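Local coordinates for protein chorismate synthase (Aquifex aeolicus, PDB 1Q1L) that probably catalyses the last step of chorismate biosynthesis, the FMNH2-dependent anti-1,4-elimination of phosphate from 5-enolpyruvylshikimate-3-phosphate to give chorismate, at residues Ala139-Thr142 with Ala143-Ala147; Lys153-Leu156 with Ser157-Ile161. All coordinates share one frame; numbering follows the deposited sequence.

Contact 1: residues Ala139-Thr142 with Ala143-Ala147; sequences ARET and AARVA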
loop_
_atom_site.group_PDB
_atom_site.type_symbol
_atom_site.label_atom_id
_atom_site.label_comp_id
_atom_site.label_asym_id
_atom_site.label_seq_id
_atom_site.Cartn_x
_atom_site.Cartn_y
_atom_site.Cartn_z
ATOM N N ALA A 139 24.956 -7.632 -1.959
ATOM C CA ALA A 139 24.886 -6.821 -0.752
ATOM C C ALA A 139 25.250 -5.376 -1.054
ATOM O O ALA A 139 25.282 -4.536 -0.160
ATOM C CB ALA A 139 25.820 -7.385 0.306
ATOM N N ARG A 140 25.537 -5.097 -2.321
ATOM C CA ARG A 140 25.881 -3.749 -2.755
ATOM C C ARG A 140 24.665 -2.865 -2.487
ATOM O O ARG A 140 24.801 -1.703 -2.120
ATOM C CB ARG A 140 26.183 -3.749 -4.253
ATOM C CG ARG A 140 27.346 -2.870 -4.692
ATOM C CD ARG A 140 27.147 -1.389 -4.422
ATOM N NE ARG A 140 27.912 -0.953 -3.261
ATOM C CZ ARG A 140 28.460 0.251 -3.125
ATOM N NH1 ARG A 140 28.337 1.162 -4.080
ATOM N NH2 ARG A 140 29.137 0.545 -2.023
ATOM N N GLU A 141 23.481 -3.440 -2.674
ATOM C CA GLU A 141 22.221 -2.730 -2.476
ATOM C C GLU A 141 22.031 -2.256 -1.040
ATOM O O GLU A 141 21.357 -1.252 -0.809
ATOM C CB GLU A 141 21.044 -3.628 -2.885
ATOM C CG GLU A 141 19.693 -2.920 -3.052
ATOM C CD GLU A 141 18.946 -2.704 -1.741
ATOM O OE1 GLU A 141 18.791 -3.679 -0.972
ATOM O OE2 GLU A 141 18.500 -1.563 -1.487
ATOM N N THR A 142 22.624 -2.964 -0.076
ATOM C CA THR A 142 22.474 -2.569 1.321
ATOM C C THR A 142 23.052 -1.178 1.550
ATOM O O THR A 142 22.667 -0.492 2.495
ATOM C CB THR A 142 23.144 -3.578 2.310
ATOM O OG1 THR A 142 24.562 -3.590 2.116
ATOM C CG2 THR A 142 22.596 -4.981 2.099
ATOM N N ALA A 143 23.968 -0.752 0.687
ATOM C CA ALA A 143 24.554 0.581 0.825
ATOM C C ALA A 143 23.464 1.652 0.680
ATOM O O ALA A 143 23.489 2.679 1.363
ATOM C CB ALA A 143 25.635 0.791 -0.224
ATOM N N ALA A 144 22.509 1.415 -0.214
ATOM C CA ALA A 144 21.422 2.368 -0.405
ATOM C C ALA A 144 20.512 2.307 0.820
ATOM O O ALA A 144 19.953 3.321 1.239
ATOM C CB ALA A 144 20.630 2.026 -1.670
ATOM N N ARG A 145 20.367 1.113 1.392
ATOM C CA ARG A 145 19.527 0.952 2.576
ATOM C C ARG A 145 20.124 1.726 3.736
ATOM O O ARG A 145 19.405 2.319 4.540
ATOM C CB ARG A 145 19.419 -0.514 2.985
ATOM C CG ARG A 145 18.752 -1.433 1.991
ATOM C CD ARG A 145 18.326 -2.699 2.722
ATOM N NE ARG A 145 18.087 -3.833 1.840
ATOM C CZ ARG A 145 17.537 -4.972 2.246
ATOM N NH1 ARG A 145 17.170 -5.112 3.518
ATOM N NH2 ARG A 145 17.352 -5.966 1.390
ATOM N N VAL A 146 21.448 1.709 3.831
ATOM C CA VAL A 146 22.133 2.417 4.906
ATOM C C VAL A 146 21.983 3.930 4.746
ATOM O O VAL A 146 21.870 4.656 5.732
ATOM C CB VAL A 146 23.635 2.016 4.958
ATOM C CG1 VAL A 146 24.403 2.928 5.903
ATOM C CG2 VAL A 146 23.761 0.570 5.429
ATOM N N ALA A 147 21.968 4.405 3.506
ATOM C CA ALA A 147 21.815 5.840 3.250
ATOM C C ALA A 147 20.419 6.308 3.683
ATOM O O ALA A 147 20.270 7.350 4.328
ATOM C CB ALA A 147 22.045 6.140 1.760
#

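Contact 2: residues Lys153-Leu156 with Ser157-Ile161; sequences KKFL and SEFGI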
loop_
_atom_site.group_PDB
_atom_site.type_symbol
_atom_site.label_atom_id
_atom_site.label_comp_id
_atom_site.label_asym_id
_atom_site.label_seq_id
_atom_site.Cartn_x
_atom_site.Cartn_y
_atom_site.Cartn_z
ATOM N N LYS A 153 17.845 7.827 11.053
ATOM C CA LYS A 153 18.540 7.929 12.335
ATOM C C LYS A 153 18.608 9.391 12.757
ATOM O O LYS A 153 18.370 9.720 13.917
ATOM C CB LYS A 153 19.966 7.389 12.240
ATOM C CG LYS A 153 20.097 5.880 12.211
ATOM C CD LYS A 153 21.566 5.493 12.346
ATOM C CE LYS A 153 21.762 3.990 12.337
ATOM N NZ LYS A 153 23.203 3.634 12.468
ATOM N N LYS A 154 18.952 10.274 11.824
ATOM C CA LYS A 154 19.029 11.696 12.152
ATOM C C LYS A 154 17.671 12.148 12.677
ATOM O O LYS A 154 17.577 12.851 13.685
ATOM C CB LYS A 154 19.415 12.519 10.920
ATOM C CG LYS A 154 19.613 14.002 11.225
ATOM C CD LYS A 154 20.634 14.194 12.354
ATOM C CE LYS A 154 20.699 15.647 12.822
ATOM N NZ LYS A 154 21.150 16.566 11.740
ATOM N N PHE A 155 16.615 11.732 11.990
ATOM C CA PHE A 155 15.258 12.078 12.403
ATOM C C PHE A 155 14.979 11.606 13.839
ATOM O O PHE A 155 14.486 12.368 14.672
ATOM C CB PHE A 155 14.243 11.443 11.442
ATOM C CG PHE A 155 12.818 11.564 11.904
ATOM C CD1 PHE A 155 12.182 12.804 11.942
ATOM C CD2 PHE A 155 12.123 10.438 12.343
ATOM C CE1 PHE A 155 10.874 12.920 12.415
ATOM C CE2 PHE A 155 10.818 10.542 12.815
ATOM C CZ PHE A 155 10.190 11.787 12.854
ATOM N N LEU A 156 15.309 10.351 14.120
ATOM C CA LEU A 156 15.081 9.756 15.438
ATOM C C LEU A 156 15.870 10.408 16.564
ATOM O O LEU A 156 15.387 10.509 17.696
ATOM C CB LEU A 156 15.425 8.268 15.415
ATOM C CG LEU A 156 14.492 7.322 14.668
ATOM C CD1 LEU A 156 15.095 5.923 14.666
ATOM C CD2 LEU A 156 13.123 7.321 15.329
ATOM N N SER A 157 17.093 10.827 16.260
ATOM C CA SER A 157 17.936 11.460 17.262
ATOM C C SER A 157 17.338 12.769 17.760
ATOM O O SER A 157 17.637 13.202 18.872
ATOM C CB SER A 157 19.341 11.703 16.698
ATOM O OG SER A 157 19.297 12.542 15.562
ATOM N N GLU A 158 16.493 13.401 16.950
ATOM C CA GLU A 158 15.869 14.660 17.348
ATOM C C GLU A 158 14.939 14.422 18.530
ATOM O O GLU A 158 14.568 15.361 19.243
ATOM C CB GLU A 158 15.055 15.264 16.195
ATOM C CG GLU A 158 15.863 15.665 14.972
ATOM C CD GLU A 158 16.859 16.774 15.256
ATOM O OE1 GLU A 158 16.493 17.748 15.950
ATOM O OE2 GLU A 158 18.005 16.679 14.774
ATOM N N PHE A 159 14.544 13.168 18.726
ATOM C CA PHE A 159 13.659 12.832 19.832
ATOM C C PHE A 159 14.448 12.112 20.919
ATOM O O PHE A 159 13.874 11.568 21.853
ATOM C CB PHE A 159 12.513 11.940 19.355
ATOM C CG PHE A 159 11.751 12.506 18.193
ATOM C CD1 PHE A 159 12.182 12.287 16.891
ATOM C CD2 PHE A 159 10.628 13.303 18.403
ATOM C CE1 PHE A 159 11.507 12.855 15.810
ATOM C CE2 PHE A 159 9.947 13.876 17.334
ATOM C CZ PHE A 159 10.389 13.651 16.032
ATOM N N GLY A 160 15.770 12.108 20.782
ATOM C CA GLY A 160 16.609 11.451 21.769
ATOM C C GLY A 160 16.692 9.947 21.597
ATOM O O GLY A 160 17.245 9.249 22.455
ATOM N N ILE A 161 16.157 9.447 20.484
ATOM C CA ILE A 161 16.168 8.012 20.203
ATOM C C ILE A 161 17.501 7.622 19.561
ATOM O O ILE A 161 17.876 8.126 18.502
ATOM C CB ILE A 161 14.967 7.618 19.297
ATOM C CG1 ILE A 161 13.659 7.762 20.094
ATOM C CG2 ILE A 161 15.137 6.199 18.771
ATOM C CD1 ILE A 161 12.389 7.576 19.279
HETATM O O HOH W 1 18.837 7.915 16.064
#

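Contact 1: residues Ala139-Thr142 with Ala143-Ala147
Glu141 and Arg145, one helical turn apart, are joined by a salt bridge in which Arg145 NE gives a nearly straight hydrogen bond (177°) to Glu141 OE1, 2.9 Å away. The carboxylate oxygen accepts on its syn lone pair and sits in the guanidinium plane, at the group's edge. Glu141 reaches it because CG lies anti to the backbone N (chi1 -166°) and the chain then bends at chi2, while Arg145 runs out extended from CG to NE and meets it at about a right angle. Both buried charges have further partners: OE2 of Glu141 bonds to Thr13 OG1, and NH1 of Arg145 to Ser262 OG. The backbone here is the entry into helix 142-157. Ala143 N bonds to Arg140 O at 3.1 Å, a step of three residues. Glu141 O takes Ala144 N at 3.0 Å and, weakly, Arg145 N; Val146 N to Thr142 O (2.8 Å) is the first full-strength i to i+4 bond. Thr142 suits this first turn: its OG1 donates to Ala139 O at 2.6 Å, in the carbonyl plane, and the same oxygen also takes Thr142 N. Ala143 is small enough to set its CB over one face of the Arg140 guanidinium, offset toward the rim, 3.9 Å from NH2. That guanidinium is committed outside the turn, in a salt bridge to Asp62 through NH2 and a hydrogen bond to Asn86 OD1 through NH1. Thr142 lies beside Arg47, a predicted NADP(+)-binding residue, and Ala139 beside Gln264, predicted to bind FMN.

Contact 2: residues Lys153-Leu156 with Ser157-Ile161
Phe159 turns the CE1 edge of its ring onto one face of Phe155, 3.4 Å from Phe155 CZ, in an edge-to-face pair with the planes at 68°. With chi1 at 171°, Phe155 swings its ring away from the backbone N and toward the helix end, where Phe159 lies a turn further on. Met384 of helix 384-399 packs on both side chains, so an alanine at Phe159 would probably open a gap against that helix and strip the face of Phe155 of its aromatic partner. Leu156 and Ile161 pack branch to branch, Leu156 CD2 lying 4.0 Å from Ile161 CD1. Here the helix ends in a Schellman motif: Ile161 N bonds to Leu156 O (3.1 Å) and Gly160 N to Ser157 O, with Gly160 taking the positive phi (80°) that a glycine adopts readily. Phe159 N reaches Leu156 O from the other face. Ser157 folds OG back to Lys154 O at 2.6 Å, and one water donates to both Lys153 O and Ile161 O. Lys154 NZ pairs with Glu39, Glu158 OE2 lying beyond salt-bridge distance. The carbonyls of the last turn are thus met by backbone N-H groups, the Ser157 hydroxyl and a water, while Phe155, Leu156 and Ile161 are buried.

Overall arrangement
Following the chain from the N terminus, contact 1 comes first, at the loop that leaves helix 131-137 and enters helix 142-157; contact 2 follows at the other end of that helix, where it turns into strand 162-170. Each closes a tight local turn, and they stand in series, neither nesting nor crossing, with centres about 21 Å apart and nearest atoms about 7 Å apart. Residues 139-147 bring the helix start against strand 21-27 and the predicted cofactor-binding residues. Helices 37-48 and 356-379 meet both contacts; residues 153-161 add helix 384-399. The turn at 157-161 leads the chain into the five-stranded antiparallel sheet.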